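Local coordinates for Blr3880 protein (Bradyrhizobium japonicum, PDB 2OOD) that probably catalyses the zinc-dependent hydrolytic deamination of guanine to xanthine and ammonia in purine breakdown, at residues E403-A408 with W457-R462. Residues are numbered along the deposited sequence; the frame is centred on the assembly and turned at random.
Sequences EADFVA and WVMGKR
Phe406, its CG set between the backbone N and the carbonyl carbon (chi1 55°), and Trp457, its CG anti to the carbonyl carbon (chi1 -63°), point their rings the same way from one face of an antiparallel hydrogen-bonded pair. The rings form an offset stack, the phenyl and five-membered ring centroids 4.2 Å apart with planes at 19°. Trp457 CB adds a CH-pi contact over the centre of the phenyl face, while Arg462 CB lies over the indole face turned away from Phe406, and Trp457 NE1 donates a hydrogen bond to Glu455. Beneath the stack, hydrogen bonds join the backbones both ways, Trp457 N to Phe406 O (2.7 Å) and Phe406 N to Trp457 O (3.0 Å). Farther along, the type I' turn of the beta hairpin formed by strands 453-458 and 461-465 is held by hydrogen bonds from Gly460 N to Ala404 O (3.1 Å) and from Met459 N to Asp405 OD1 (3.0 Å), the latter met nearly along its C-O axis. The selenium of Met459, a selenomethionine, lies 3.9 Å from Glu403 CB. An alanine in place of Trp457 would probably leave the phenyl face of Phe406 without its indole cover and Glu455 without its NE1 partner. Asp405 OD2 and Glu403 OE1 both form salt bridges with Arg198, so the carboxylate of Asp405 probably couples this turn, through a shared cation, to the loop before strand 199-205 of the amidohydrolase barrel.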
loop_
_atom_site.group_PDB
_atom_site.type_symbol
_atom_site.label_atom_id
_atom_site.label_comp_id
_atom_site.label_asym_id
_atom_site.label_seq_id
_atom_site.Cartn_x
_atom_site.Cartn_y
_atom_site.Cartn_z
ATOM N N GLU A 403 -10.020 12.685 27.018
ATOM C CA GLU A 403 -9.201 13.750 26.481
ATOM C C GLU A 403 -9.624 14.009 25.035
ATOM O O GLU A 403 -9.919 13.081 24.285
ATOM C CB GLU A 403 -7.738 13.345 26.621
ATOM C CG GLU A 403 -7.464 12.847 28.033
ATOM C CD GLU A 403 -6.012 12.552 28.304
ATOM O OE1 GLU A 403 -5.369 11.893 27.464
ATOM O OE2 GLU A 403 -5.515 12.968 29.371
ATOM N N ALA A 404 -9.673 15.280 24.655
ATOM C CA ALA A 404 -10.122 15.660 23.326
ATOM C C ALA A 404 -9.097 15.675 22.205
ATOM O O ALA A 404 -8.676 16.741 21.766
ATOM C CB ALA A 404 -10.812 17.011 23.397
ATOM N N ASP A 405 -8.688 14.498 21.742
ATOM C CA ASP A 405 -7.756 14.409 20.617
ATOM C C ASP A 405 -8.642 14.012 19.451
ATOM O O ASP A 405 -9.433 13.087 19.580
ATOM C CB ASP A 405 -6.707 13.319 20.837
ATOM C CG ASP A 405 -5.751 13.645 21.960
ATOM O OD1 ASP A 405 -5.773 14.797 22.427
ATOM O OD2 ASP A 405 -4.971 12.757 22.369
ATOM N N PHE A 406 -8.550 14.703 18.324
ATOM C CA PHE A 406 -9.384 14.316 17.198
ATOM C C PHE A 406 -8.847 14.752 15.853
ATOM O O PHE A 406 -7.933 15.568 15.770
ATOM C CB PHE A 406 -10.824 14.809 17.395
ATOM C CG PHE A 406 -10.947 16.286 17.654
ATOM C CD1 PHE A 406 -11.203 17.173 16.611
ATOM C CD2 PHE A 406 -10.809 16.796 18.945
ATOM C CE1 PHE A 406 -11.320 18.548 16.855
ATOM C CE2 PHE A 406 -10.924 18.168 19.188
ATOM C CZ PHE A 406 -11.179 19.037 18.142
ATOM N N VAL A 407 -9.422 14.187 14.799
ATOM C CA VAL A 407 -8.988 14.472 13.443
ATOM C C VAL A 407 -10.156 14.804 12.532
ATOM O O VAL A 407 -11.205 14.171 12.589
ATOM C CB VAL A 407 -8.231 13.250 12.845
ATOM C CG1 VAL A 407 -7.978 13.454 11.368
ATOM C CG2 VAL A 407 -6.910 13.046 13.567
ATOM N N ALA A 408 -9.975 15.810 11.691
ATOM C CA ALA A 408 -11.010 16.179 10.750
ATOM C C ALA A 408 -10.599 15.570 9.417
ATOM O O ALA A 408 -9.612 15.991 8.810
ATOM C CB ALA A 408 -11.113 17.687 10.641
ATOM N N TRP A 457 -6.183 17.642 16.102
ATOM C CA TRP A 457 -6.294 18.380 17.352
ATOM C C TRP A 457 -5.815 17.552 18.536
ATOM O O TRP A 457 -6.021 16.346 18.581
ATOM C CB TRP A 457 -7.752 18.788 17.594
ATOM C CG TRP A 457 -8.329 19.723 16.557
ATOM C CD1 TRP A 457 -8.421 19.501 15.214
ATOM C CD2 TRP A 457 -8.907 21.018 16.789
ATOM N NE1 TRP A 457 -9.021 20.574 14.595
ATOM C CE2 TRP A 457 -9.328 21.516 15.540
ATOM C CE3 TRP A 457 -9.111 21.801 17.932
ATOM C CZ2 TRP A 457 -9.941 22.771 15.404
ATOM C CZ3 TRP A 457 -9.725 23.052 17.792
ATOM C CH2 TRP A 457 -10.129 23.517 16.540
ATOM N N VAL A 458 -5.184 18.212 19.495
ATOM C CA VAL A 458 -4.698 17.548 20.692
ATOM C C VAL A 458 -5.134 18.382 21.888
ATOM O O VAL A 458 -4.709 19.529 22.033
ATOM C CB VAL A 458 -3.171 17.456 20.698
ATOM C CG1 VAL A 458 -2.699 16.752 21.948
ATOM C CG2 VAL A 458 -2.700 16.726 19.474
HETATM N N MSE A 459 -5.985 17.812 22.735
HETATM C CA MSE A 459 -6.471 18.515 23.918
HETATM C C MSE A 459 -7.254 19.788 23.572
HETATM O O MSE A 459 -7.050 20.836 24.184
HETATM C CB MSE A 459 -5.296 18.876 24.830
HETATM C CG MSE A 459 -4.660 17.691 25.507
HETATM SE SE MSE A 459 -5.896 16.813 26.757
HETATM C CE MSE A 459 -5.159 17.492 28.436
ATOM N N GLY A 460 -8.140 19.702 22.587
ATOM C CA GLY A 460 -8.928 20.864 22.216
ATOM C C GLY A 460 -8.139 21.973 21.541
ATOM O O GLY A 460 -8.663 23.061 21.294
ATOM N N LYS A 461 -6.881 21.690 21.230
ATOM C CA LYS A 461 -6.003 22.658 20.586
ATOM C C LYS A 461 -5.649 22.152 19.182
ATOM O O LYS A 461 -5.193 21.022 19.030
ATOM C CB LYS A 461 -4.730 22.803 21.425
ATOM C CG LYS A 461 -4.272 24.231 21.674
ATOM C CD LYS A 461 -4.242 24.565 23.169
ATOM C CE LYS A 461 -5.654 24.644 23.749
ATOM N NZ LYS A 461 -5.640 24.903 25.223
ATOM N N ARG A 462 -5.858 22.967 18.155
ATOM C CA ARG A 462 -5.523 22.529 16.804
ATOM C C ARG A 462 -4.030 22.625 16.523
ATOM O O ARG A 462 -3.517 23.706 16.252
ATOM C CB ARG A 462 -6.265 23.347 15.752
ATOM C CG ARG A 462 -6.009 22.830 14.345
ATOM C CD ARG A 462 -6.815 23.574 13.295
ATOM N NE ARG A 462 -6.265 24.895 13.004
ATOM C CZ ARG A 462 -6.895 25.825 12.292
ATOM N NH1 ARG A 462 -8.107 25.586 11.798
ATOM N NH2 ARG A 462 -6.311 26.996 12.067
#